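Local coordinates for protein triacylglycerol lipase (Yarrowia lipolytica, PDB 3O0D) that probably hydrolyses the ester bonds of triacylglycerols as a secreted, glycosylated alpha/beta-hydrolase lipase, at residues A25-C30 with S69-V74; K79-V84 with D145-Q150; N134-Q139 with L169-N174. All blocks are in the same frame, centred on the assembly; numbering follows the deposited sequence.

Contact 1: residues A25-C30 with S69-V74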
loop_
_atom_site.group_PDB
_atom_site.type_symbol
_atom_site.label_atom_id
_atom_site.label_comp_id
_atom_site.label_asym_id
_atom_site.label_seq_id
_atom_site.Cartn_x
_atom_site.Cartn_y
_atom_site.Cartn_z
ATOM N N ALA A 25 7.387 -4.701 -2.855
ATOM C CA ALA A 25 5.967 -5.136 -3.202
ATOM C C ALA A 25 5.946 -6.141 -4.280
ATOM O O ALA A 25 5.129 -7.112 -4.216
ATOM C CB ALA A 25 5.182 -3.931 -3.630
ATOM N N ASN A 26 6.768 -5.982 -5.313
ATOM C CA ASN A 26 6.866 -6.976 -6.443
ATOM C C ASN A 26 7.239 -8.316 -5.973
ATOM O O ASN A 26 6.638 -9.316 -6.391
ATOM C CB ASN A 26 7.818 -6.353 -7.517
ATOM C CG ASN A 26 8.414 -7.349 -8.456
ATOM O OD1 ASN A 26 8.875 -8.412 -8.067
ATOM N ND2 ASN A 26 8.519 -6.941 -9.732
ATOM N N ILE A 27 8.155 -8.384 -4.970
ATOM C CA ILE A 27 8.578 -9.660 -4.429
ATOM C C ILE A 27 7.386 -10.429 -3.735
ATOM O O ILE A 27 7.446 -11.680 -3.596
ATOM C CB ILE A 27 9.845 -9.425 -3.511
ATOM C CG1 ILE A 27 10.966 -9.010 -4.472
ATOM C CG2 ILE A 27 10.287 -10.772 -2.762
ATOM C CD1 ILE A 27 12.125 -8.302 -3.630
ATOM N N GLY A 28 6.357 -9.729 -3.387
ATOM C CA GLY A 28 5.177 -10.336 -2.734
ATOM C C GLY A 28 4.543 -11.288 -3.739
ATOM O O GLY A 28 3.915 -12.278 -3.301
ATOM N N TYR A 29 4.751 -11.081 -5.035
ATOM C CA TYR A 29 4.210 -11.987 -6.037
ATOM C C TYR A 29 5.054 -13.255 -6.236
ATOM O O TYR A 29 4.680 -14.111 -6.953
ATOM C CB TYR A 29 3.920 -11.241 -7.356
ATOM C CG TYR A 29 2.854 -10.187 -7.209
ATOM C CD1 TYR A 29 1.551 -10.509 -7.374
ATOM C CD2 TYR A 29 3.139 -8.887 -6.923
ATOM C CE1 TYR A 29 0.577 -9.609 -7.245
ATOM C CE2 TYR A 29 2.176 -7.973 -6.804
ATOM C CZ TYR A 29 0.837 -8.341 -6.949
ATOM O OH TYR A 29 -0.201 -7.461 -6.839
ATOM N N CYS A 30 6.185 -13.343 -5.540
ATOM C CA CYS A 30 6.998 -14.561 -5.463
ATOM C C CYS A 30 6.490 -15.542 -4.360
ATOM O O CYS A 30 7.174 -16.572 -4.159
ATOM C CB CYS A 30 8.529 -14.275 -5.276
ATOM S SG CYS A 30 9.150 -13.316 -6.735
ATOM N N SER A 69 -1.613 -12.789 0.661
ATOM C CA SER A 69 -0.436 -13.597 0.720
ATOM C C SER A 69 0.708 -12.524 0.888
ATOM O O SER A 69 0.440 -11.339 0.723
ATOM C CB SER A 69 -0.149 -14.317 -0.566
ATOM O OG SER A 69 -1.213 -15.317 -0.813
ATOM N N GLY A 70 1.886 -13.010 1.183
ATOM C CA GLY A 70 2.971 -11.953 1.384
ATOM C C GLY A 70 4.025 -12.549 2.267
ATOM O O GLY A 70 4.224 -13.765 2.392
ATOM N N TYR A 71 4.887 -11.641 2.792
ATOM C CA TYR A 71 6.024 -12.204 3.554
ATOM C C TYR A 71 6.496 -11.149 4.584
ATOM O O TYR A 71 6.130 -9.970 4.544
ATOM C CB TYR A 71 7.245 -12.568 2.666
ATOM C CG TYR A 71 7.818 -11.338 1.887
ATOM C CD1 TYR A 71 8.905 -10.566 2.424
ATOM C CD2 TYR A 71 7.377 -11.027 0.620
ATOM C CE1 TYR A 71 9.419 -9.479 1.717
ATOM C CE2 TYR A 71 7.901 -9.911 -0.113
ATOM C CZ TYR A 71 8.940 -9.194 0.463
ATOM O OH TYR A 71 9.473 -8.137 -0.255
ATOM N N LEU A 72 7.231 -11.676 5.545
ATOM C CA LEU A 72 7.819 -10.873 6.584
ATOM C C LEU A 72 9.288 -11.070 6.396
ATOM O O LEU A 72 9.825 -12.200 6.365
ATOM C CB LEU A 72 7.338 -11.434 7.948
ATOM C CG LEU A 72 7.866 -10.786 9.232
ATOM C CD1 LEU A 72 7.623 -9.293 9.339
ATOM C CD2 LEU A 72 7.263 -11.585 10.443
ATOM N N ALA A 73 10.068 -9.934 6.370
ATOM C CA ALA A 73 11.532 -10.108 6.253
ATOM C C ALA A 73 12.227 -9.058 7.139
ATOM O O ALA A 73 11.579 -8.097 7.574
ATOM C CB ALA A 73 11.951 -9.840 4.787
ATOM N N VAL A 74 13.535 -9.270 7.385
ATOM C CA VAL A 74 14.336 -8.327 8.221
ATOM C C VAL A 74 15.538 -7.899 7.348
ATOM O O VAL A 74 16.266 -8.747 6.835
ATOM C CB VAL A 74 14.845 -9.030 9.466
ATOM C CG1 VAL A 74 15.724 -8.003 10.270
ATOM C CG2 VAL A 74 13.632 -9.441 10.332
#
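Two torsions bring Tyr71 and Ile27 together. The ring of Tyr71 stands between its own backbone N and carbonyl carbon (chi1 60°), which sends it from the strand toward the chain at 25-28. Ile27, with CG1 beside its backbone N (chi1 -68°), has its short branch CG2 beside the carbonyl carbon, where it reaches the phenol end of that ring. CB of Ile27 lies 3.5 Å from the OH of Tyr71, and CG2 is 3.7 Å from CE2 of the same ring; the methyl approaches obliquely. Gly28 comes in differently: its backbone N sits at the ring edge, near the plane, 3.6 Å from Tyr71 CE2. The same N is already used inside the chain, where it donates to Ala25 O at 3.0 Å. Here the C-terminal part of helix 12-27, the N-terminal helix, lies against the sheet of the alpha/beta-hydrolase fold at strand 68-75, the second strand from one edge. The two backbones are nearest at Gly28 and Gly70, whose CA atoms are 4.9 Å apart. The Tyr71 hydroxyl donates to Leu24 O and so ties ring to helix backbone. Just past the touching residues, Cys30 forms a disulfide with Cys299, joining this turn to the C-terminal end of the chain.

Contact 2: residues K79-V84 with D145-Q150. With NAG (2-acetamido-2-deoxy-beta-D-glucopyranose), chain H.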
loop_
_atom_site.group_PDB
_atom_site.type_symbol
_atom_site.label_atom_id
_atom_site.label_comp_id
_atom_site.label_asym_id
_atom_site.label_seq_id
_atom_site.Cartn_x
_atom_site.Cartn_y
_atom_site.Cartn_z
ATOM N N LYS A 79 18.338 -1.754 8.631
ATOM C CA LYS A 79 17.727 -1.862 10.007
ATOM C C LYS A 79 16.226 -1.663 10.003
ATOM O O LYS A 79 15.649 -0.759 10.657
ATOM C CB LYS A 79 18.386 -0.795 10.944
ATOM C CG LYS A 79 19.832 -1.180 11.404
ATOM C CD LYS A 79 20.721 -1.196 10.236
ATOM C CE LYS A 79 22.283 -1.465 10.497
ATOM N NZ LYS A 79 23.072 -1.068 9.266
ATOM N N GLN A 80 15.551 -2.485 9.174
ATOM C CA GLN A 80 14.113 -2.382 9.023
ATOM C C GLN A 80 13.556 -3.824 9.058
ATOM O O GLN A 80 14.257 -4.793 8.753
ATOM C CB GLN A 80 13.698 -1.782 7.666
ATOM C CG GLN A 80 14.087 -0.261 7.640
ATOM C CD GLN A 80 13.822 0.309 6.275
ATOM O OE1 GLN A 80 14.390 -0.140 5.289
ATOM N NE2 GLN A 80 12.844 1.204 6.185
ATOM N N ILE A 81 12.283 -3.849 9.425
ATOM C CA ILE A 81 11.466 -5.102 9.328
ATOM C C ILE A 81 10.437 -4.761 8.230
ATOM O O ILE A 81 9.748 -3.736 8.291
ATOM C CB ILE A 81 10.713 -5.312 10.664
ATOM C CG1 ILE A 81 11.753 -5.625 11.755
ATOM C CG2 ILE A 81 9.719 -6.552 10.467
ATOM C CD1 ILE A 81 11.169 -5.488 13.270
ATOM N N TYR A 82 10.335 -5.673 7.266
ATOM C CA TYR A 82 9.374 -5.447 6.144
ATOM C C TYR A 82 8.173 -6.394 6.262
ATOM O O TYR A 82 8.418 -7.551 6.455
ATOM C CB TYR A 82 10.047 -5.831 4.857
ATOM C CG TYR A 82 11.246 -5.005 4.473
ATOM C CD1 TYR A 82 11.268 -3.653 4.723
ATOM C CD2 TYR A 82 12.267 -5.604 3.802
ATOM C CE1 TYR A 82 12.425 -2.883 4.338
ATOM C CE2 TYR A 82 13.470 -4.845 3.426
ATOM C CZ TYR A 82 13.442 -3.497 3.696
ATOM O OH TYR A 82 14.529 -2.713 3.370
ATOM N N LEU A 83 6.970 -5.839 6.209
ATOM C CA LEU A 83 5.789 -6.682 6.016
ATOM C C LEU A 83 5.243 -6.284 4.593
ATOM O O LEU A 83 4.968 -5.143 4.354
ATOM C CB LEU A 83 4.748 -6.314 7.058
ATOM C CG LEU A 83 3.404 -7.081 6.814
ATOM C CD1 LEU A 83 3.614 -8.586 6.783
ATOM C CD2 LEU A 83 2.467 -6.682 7.972
ATOM N N VAL A 84 5.125 -7.317 3.729
ATOM C CA VAL A 84 4.746 -7.026 2.344
ATOM C C VAL A 84 3.527 -7.905 2.085
ATOM O O VAL A 84 3.528 -9.086 2.437
ATOM C CB VAL A 84 5.836 -7.486 1.435
ATOM C CG1 VAL A 84 5.388 -7.423 -0.090
ATOM C CG2 VAL A 84 7.125 -6.550 1.617
ATOM N N ASP A 145 4.949 -9.503 15.690
ATOM C CA ASP A 145 5.284 -9.091 17.100
ATOM C C ASP A 145 6.550 -9.754 17.669
ATOM O O ASP A 145 7.349 -9.078 18.324
ATOM C CB ASP A 145 4.058 -9.375 18.017
ATOM C CG ASP A 145 3.067 -8.239 18.015
ATOM O OD1 ASP A 145 3.442 -7.058 17.835
ATOM O OD2 ASP A 145 1.856 -8.504 18.221
ATOM N N SER A 146 6.805 -11.031 17.415
ATOM C CA SER A 146 7.999 -11.680 17.938
ATOM C C SER A 146 9.241 -11.118 17.270
ATOM O O SER A 146 10.268 -10.921 17.912
ATOM C CB SER A 146 7.994 -13.201 17.836
ATOM O OG SER A 146 8.218 -13.650 16.527
ATOM N N VAL A 147 9.126 -10.830 15.970
ATOM C CA VAL A 147 10.272 -10.245 15.245
ATOM C C VAL A 147 10.526 -8.798 15.733
ATOM O O VAL A 147 11.695 -8.372 15.866
ATOM C CB VAL A 147 10.044 -10.322 13.650
ATOM C CG1 VAL A 147 11.234 -9.596 12.896
ATOM C CG2 VAL A 147 10.081 -11.833 13.182
ATOM N N ILE A 148 9.504 -8.037 16.009
ATOM C CA ILE A 148 9.659 -6.645 16.582
ATOM C C ILE A 148 10.446 -6.760 17.895
ATOM O O ILE A 148 11.332 -5.952 18.181
ATOM C CB ILE A 148 8.269 -5.940 16.732
ATOM C CG1 ILE A 148 7.641 -5.610 15.350
ATOM C CG2 ILE A 148 8.282 -4.640 17.598
ATOM C CD1 ILE A 148 6.145 -5.334 15.376
ATOM N N GLU A 149 10.085 -7.744 18.725
ATOM C CA GLU A 149 10.801 -7.892 20.027
ATOM C C GLU A 149 12.249 -8.306 19.828
ATOM O O GLU A 149 13.150 -7.946 20.593
ATOM C CB GLU A 149 10.037 -8.868 20.978
ATOM C CG GLU A 149 8.665 -8.335 21.339
ATOM C CD GLU A 149 8.695 -7.013 22.100
ATOM O OE1 GLU A 149 9.383 -6.945 23.159
ATOM O OE2 GLU A 149 8.036 -6.040 21.639
ATOM N N GLN A 150 12.527 -9.073 18.800
ATOM C CA GLN A 150 13.836 -9.486 18.513
ATOM C C GLN A 150 14.744 -8.350 17.999
ATOM O O GLN A 150 15.934 -8.348 18.243
ATOM C CB GLN A 150 13.773 -10.607 17.488
ATOM C CG GLN A 150 15.096 -11.137 17.139
ATOM C CD GLN A 150 14.991 -12.464 16.376
ATOM O OE1 GLN A 150 13.894 -12.892 15.951
ATOM N NE2 GLN A 150 16.148 -13.088 16.159
HETATM C C1 NAG H . -1.559 -5.564 18.713
HETATM C C2 NAG H . -0.149 -5.367 18.111
HETATM C C3 NAG H . 0.856 -5.342 19.256
HETATM C C4 NAG H . 0.478 -4.281 20.294
HETATM C C5 NAG H . -0.903 -4.643 20.786
HETATM C C6 NAG H . -1.453 -3.836 21.978
HETATM C C7 NAG H . 0.213 -6.318 15.872
HETATM C C8 NAG H . 0.685 -7.488 15.058
HETATM N N2 NAG H . 0.249 -6.447 17.204
HETATM O O3 NAG H . 2.159 -5.085 18.697
HETATM O O4 NAG H . 1.364 -4.391 21.412
HETATM O O5 NAG H . -1.788 -4.549 19.649
HETATM O O6 NAG H . -1.201 -2.500 21.731
HETATM O O7 NAG H . -0.213 -5.308 15.342
#
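In the central sheet of the alpha/beta hydrolase, helix 127-150 is the long helix in the crossover connection from strand 80-87 to its parallel neighbour 155-161, and Ile81 meets Val147 and Ile148 where the end of that helix packs on strand 80-87. Ile81 does the reaching. Its longer branch is stretched out (chi2 165°), so that CD1 arrives at the helix backbone and lies 3.8 Å from CA of Ile148. The same methyl is 3.9 Å from the carbonyl O of Val147, a van der Waals approach. Val147 answers with one methyl, CG1, at 4.1 Å from Ile81 CD1; the two side chains run alongside each other, pointing opposite ways. From the next residue, Ile148 CG1 also comes to 4.1 Å from Ile81 CD1, so a single methyl is wedged against two consecutive residues of the helix.

On another side of the helix Asp145 grips the N-acetylglucosamine of chain H like a fork. OD1 accepts from the sugar O3 at 2.5 Å, and OD2 accepts from the acetamido N2 at 2.8 Å, with an N-H...O angle of 154°. Held at both oxygens, the carboxylate should have little freedom to turn; His180 also bonds this sugar.

Around the apolar patch, Leu72 of strand 68-75 touches both Ile81 and Val147, while Val74 adds to the packing on Val147. Ile148 leans on Ile156 of strand 155-161. On the sheet's other face Tyr82 meets Lys20 and Leu24 of helix 12-27.

Contact 3: residues N134-Q139 with L169-N174; sequences NNTYNQ and LLFGIN. With NAG (2-acetamido-2-deoxy-beta-D-glucopyranose), chain I; NAG (2-acetamido-2-deoxy-beta-D-glucopyranose), chain H.
Phe171 reaches from helix 163-177 to Thr136 and Tyr137 of helix 127-150, its ring carried out from CB with CG roughly anti to the backbone N (chi1 -158°). Along the near rim, CD1 is the first atom to touch, 3.7 Å from the methyl CG2 of Thr136, which comes in obliquely. Next is CE1, placed 3.9 Å from CA of Tyr137, with that CA at the ring edge. At the far end CZ is 4.1 Å from C8, the acetamido methyl of the chain H N-acetylglucosamine. On the other rim CE2 packs against Leu83 of strand 80-87. The side-chain end of Asn174 lies over one face, offset toward the rim. The first torsion of Thr136 turns CG2 to the ring, while the hydroxyl bonds Ser132 O.

The short helix segments approach to 10.1 Å between axes, and their directions differ by 58°. Tyr137 touches the same sugar methyl as Phe171, its CE1 lying 3.5 Å from C8; the acetamido methyl probably continues the apolar seam. A second N-acetylglucosamine, chain I, is attached on the other flank of helix 127-150: Asn134 ND2 is joined to its C1 by the N-glycosidic bond, 1.5 Å. One turn on, Asn138 ND2 donates to O6 of that sugar at 2.9 Å, with an N-H...O angle of 153°.

Methyl, ring and backbone carbon thus make the helix-to-helix seam, consistent with shape and hydrophobic burial holding it, whereas directional polar bonds go to seating the sugars.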
loop_
_atom_site.group_PDB
_atom_site.type_symbol
_atom_site.label_atom_id
_atom_site.label_comp_id
_atom_site.label_asym_id
_atom_site.label_seq_id
_atom_site.Cartn_x
_atom_site.Cartn_y
_atom_site.Cartn_z
ATOM N N ASN A 134 -7.698 -8.178 8.120
ATOM C CA ASN A 134 -7.782 -9.234 9.102
ATOM C C ASN A 134 -7.066 -10.450 8.772
ATOM O O ASN A 134 -6.512 -11.115 9.649
ATOM C CB ASN A 134 -9.299 -9.543 9.383
ATOM C CG ASN A 134 -9.714 -9.180 10.747
ATOM O OD1 ASN A 134 -9.508 -8.070 11.240
ATOM N ND2 ASN A 134 -10.420 -10.158 11.373
ATOM N N ASN A 135 -7.133 -10.836 7.504
ATOM C CA ASN A 135 -6.495 -11.989 7.034
ATOM C C ASN A 135 -4.974 -11.827 7.121
ATOM O O ASN A 135 -4.255 -12.776 7.314
ATOM C CB ASN A 135 -6.981 -12.350 5.580
ATOM C CG ASN A 135 -6.572 -13.678 5.171
ATOM O OD1 ASN A 135 -6.859 -14.753 5.874
ATOM N ND2 ASN A 135 -5.951 -13.766 4.038
ATOM N N THR A 136 -4.500 -10.622 6.956
ATOM C CA THR A 136 -3.030 -10.414 7.172
ATOM C C THR A 136 -2.684 -10.616 8.696
ATOM O O THR A 136 -1.814 -11.410 9.008
ATOM C CB THR A 136 -2.580 -9.001 6.789
ATOM O OG1 THR A 136 -3.070 -8.634 5.517
ATOM C CG2 THR A 136 -0.981 -8.936 6.740
ATOM N N TYR A 137 -3.455 -9.990 9.552
ATOM C CA TYR A 137 -3.220 -10.053 11.011
ATOM C C TYR A 137 -3.251 -11.524 11.495
ATOM O O TYR A 137 -2.340 -12.045 12.194
ATOM C CB TYR A 137 -4.207 -9.164 11.726
ATOM C CG TYR A 137 -3.894 -9.091 13.208
ATOM C CD1 TYR A 137 -3.093 -8.075 13.729
ATOM C CD2 TYR A 137 -4.328 -10.089 14.041
ATOM C CE1 TYR A 137 -2.756 -8.054 15.088
ATOM C CE2 TYR A 137 -3.991 -10.094 15.391
ATOM C CZ TYR A 137 -3.210 -9.066 15.901
ATOM O OH TYR A 137 -2.924 -9.084 17.260
ATOM N N ASN A 138 -4.306 -12.246 11.066
ATOM C CA ASN A 138 -4.431 -13.596 11.543
ATOM C C ASN A 138 -3.405 -14.519 11.060
ATOM O O ASN A 138 -3.173 -15.542 11.712
ATOM C CB ASN A 138 -5.843 -14.159 11.251
ATOM C CG ASN A 138 -6.936 -13.425 12.000
ATOM O OD1 ASN A 138 -8.076 -13.388 11.528
ATOM N ND2 ASN A 138 -6.642 -12.864 13.148
ATOM N N GLN A 139 -2.714 -14.216 9.899
ATOM C CA GLN A 139 -1.672 -15.085 9.417
ATOM C C GLN A 139 -0.250 -14.751 9.910
ATOM O O GLN A 139 0.606 -15.610 9.970
ATOM C CB GLN A 139 -1.614 -15.067 7.873
ATOM C CG GLN A 139 -2.876 -15.750 7.161
ATOM C CD GLN A 139 -2.685 -15.779 5.684
ATOM O OE1 GLN A 139 -1.995 -16.647 5.137
ATOM N NE2 GLN A 139 -3.247 -14.806 5.027
ATOM N N LEU A 169 -2.111 -0.295 4.210
ATOM C CA LEU A 169 -2.649 0.936 4.801
ATOM C C LEU A 169 -3.339 0.629 6.157
ATOM O O LEU A 169 -2.986 1.221 7.210
ATOM C CB LEU A 169 -3.534 1.698 3.850
ATOM C CG LEU A 169 -4.218 2.879 4.489
ATOM C CD1 LEU A 169 -3.101 3.867 4.999
ATOM C CD2 LEU A 169 -5.258 3.666 3.646
ATOM N N LEU A 170 -4.249 -0.354 6.117
ATOM C CA LEU A 170 -4.936 -0.738 7.348
ATOM C C LEU A 170 -3.992 -1.366 8.358
ATOM O O LEU A 170 -4.137 -1.052 9.564
ATOM C CB LEU A 170 -6.069 -1.767 7.008
ATOM C CG LEU A 170 -7.125 -1.071 6.208
ATOM C CD1 LEU A 170 -8.257 -2.160 5.816
ATOM C CD2 LEU A 170 -7.728 0.049 6.926
ATOM N N PHE A 171 -3.021 -2.181 7.908
ATOM C CA PHE A 171 -2.121 -2.824 8.846
ATOM C C PHE A 171 -1.221 -1.710 9.440
ATOM O O PHE A 171 -0.876 -1.760 10.675
ATOM C CB PHE A 171 -1.267 -3.913 8.170
ATOM C CG PHE A 171 -0.747 -4.890 9.115
ATOM C CD1 PHE A 171 -1.329 -6.161 9.209
ATOM C CD2 PHE A 171 0.283 -4.533 10.026
ATOM C CE1 PHE A 171 -0.879 -7.119 10.137
ATOM C CE2 PHE A 171 0.709 -5.433 10.959
ATOM C CZ PHE A 171 0.127 -6.772 11.042
ATOM N N GLY A 172 -0.817 -0.723 8.623
ATOM C CA GLY A 172 -0.047 0.403 9.201
ATOM C C GLY A 172 -0.811 1.223 10.241
ATOM O O GLY A 172 -0.290 1.642 11.308
ATOM N N ILE A 173 -2.099 1.368 10.008
ATOM C CA ILE A 173 -2.974 2.068 10.939
ATOM C C ILE A 173 -3.052 1.244 12.227
ATOM O O ILE A 173 -2.921 1.855 13.331
ATOM C CB ILE A 173 -4.349 2.353 10.357
ATOM C CG1 ILE A 173 -4.232 3.450 9.270
ATOM C CG2 ILE A 173 -5.299 2.961 11.475
ATOM C CD1 ILE A 173 -5.444 3.431 8.359
ATOM N N ASN A 174 -3.216 -0.071 12.122
ATOM C CA ASN A 174 -3.195 -1.028 13.295
ATOM C C ASN A 174 -1.897 -0.778 14.123
ATOM O O ASN A 174 -1.954 -0.480 15.300
ATOM C CB ASN A 174 -3.264 -2.482 12.816
ATOM C CG ASN A 174 -2.549 -3.409 13.680
ATOM O OD1 ASN A 174 -1.545 -4.142 13.306
ATOM N ND2 ASN A 174 -3.019 -3.432 14.934
HETATM C C1 NAG I . -10.886 -10.011 12.739
HETATM C C2 NAG I . -12.401 -10.126 12.875
HETATM C C3 NAG I . -12.712 -10.310 14.356
HETATM C C4 NAG I . -11.902 -11.407 15.046
HETATM C C5 NAG I . -10.411 -11.228 14.768
HETATM C C6 NAG I . -9.520 -12.412 15.119
HETATM C C7 NAG I . -13.721 -8.971 11.198
HETATM C C8 NAG I . -14.445 -7.763 10.750
HETATM N N2 NAG I . -13.095 -8.958 12.393
HETATM O O3 NAG I . -14.122 -10.519 14.556
HETATM O O4 NAG I . -12.141 -11.220 16.435
HETATM O O5 NAG I . -10.205 -11.073 13.363
HETATM O O6 NAG I . -8.226 -11.881 15.304
HETATM O O7 NAG I . -13.705 -9.954 10.480
HETATM C C1 NAG H . -1.559 -5.564 18.713
HETATM C C2 NAG H . -0.149 -5.367 18.111
HETATM C C3 NAG H . 0.856 -5.342 19.256
HETATM C C4 NAG H . 0.478 -4.281 20.294
HETATM C C5 NAG H . -0.903 -4.643 20.786
HETATM C C6 NAG H . -1.453 -3.836 21.978
HETATM C C7 NAG H . 0.213 -6.318 15.872
HETATM C C8 NAG H . 0.685 -7.488 15.058
HETATM N N2 NAG H . 0.249 -6.447 17.204
HETATM O O3 NAG H . 2.159 -5.085 18.697
HETATM O O4 NAG H . 1.364 -4.391 21.412
HETATM O O5 NAG H . -1.788 -4.549 19.649
HETATM O O6 NAG H . -1.201 -2.500 21.731
HETATM O O7 NAG H . -0.213 -5.308 15.342
#

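From the N terminus, helix 12-27 comes first, and contact 1 closes the long loop to strand 68-75. The chain then turns directly into strand 80-87, where contact 2 opens; the two contacts are in series and meet strand to strand through Tyr71 N and Val84 O, and sheet to helix through Val74 on Val147. Contacts 2 and 3 both use helix 127-150, and their segments alternate in the order 79-84, 134-139, 145-150, 169-174, so they cross. Contact 3 closes on helix 163-177, past the probable nucleophile elbow. These two also touch directly, strand on helix, and share the chain H sugar. Together the three tie the N-terminal helix, two sheet strands and two helices packed on the sheet.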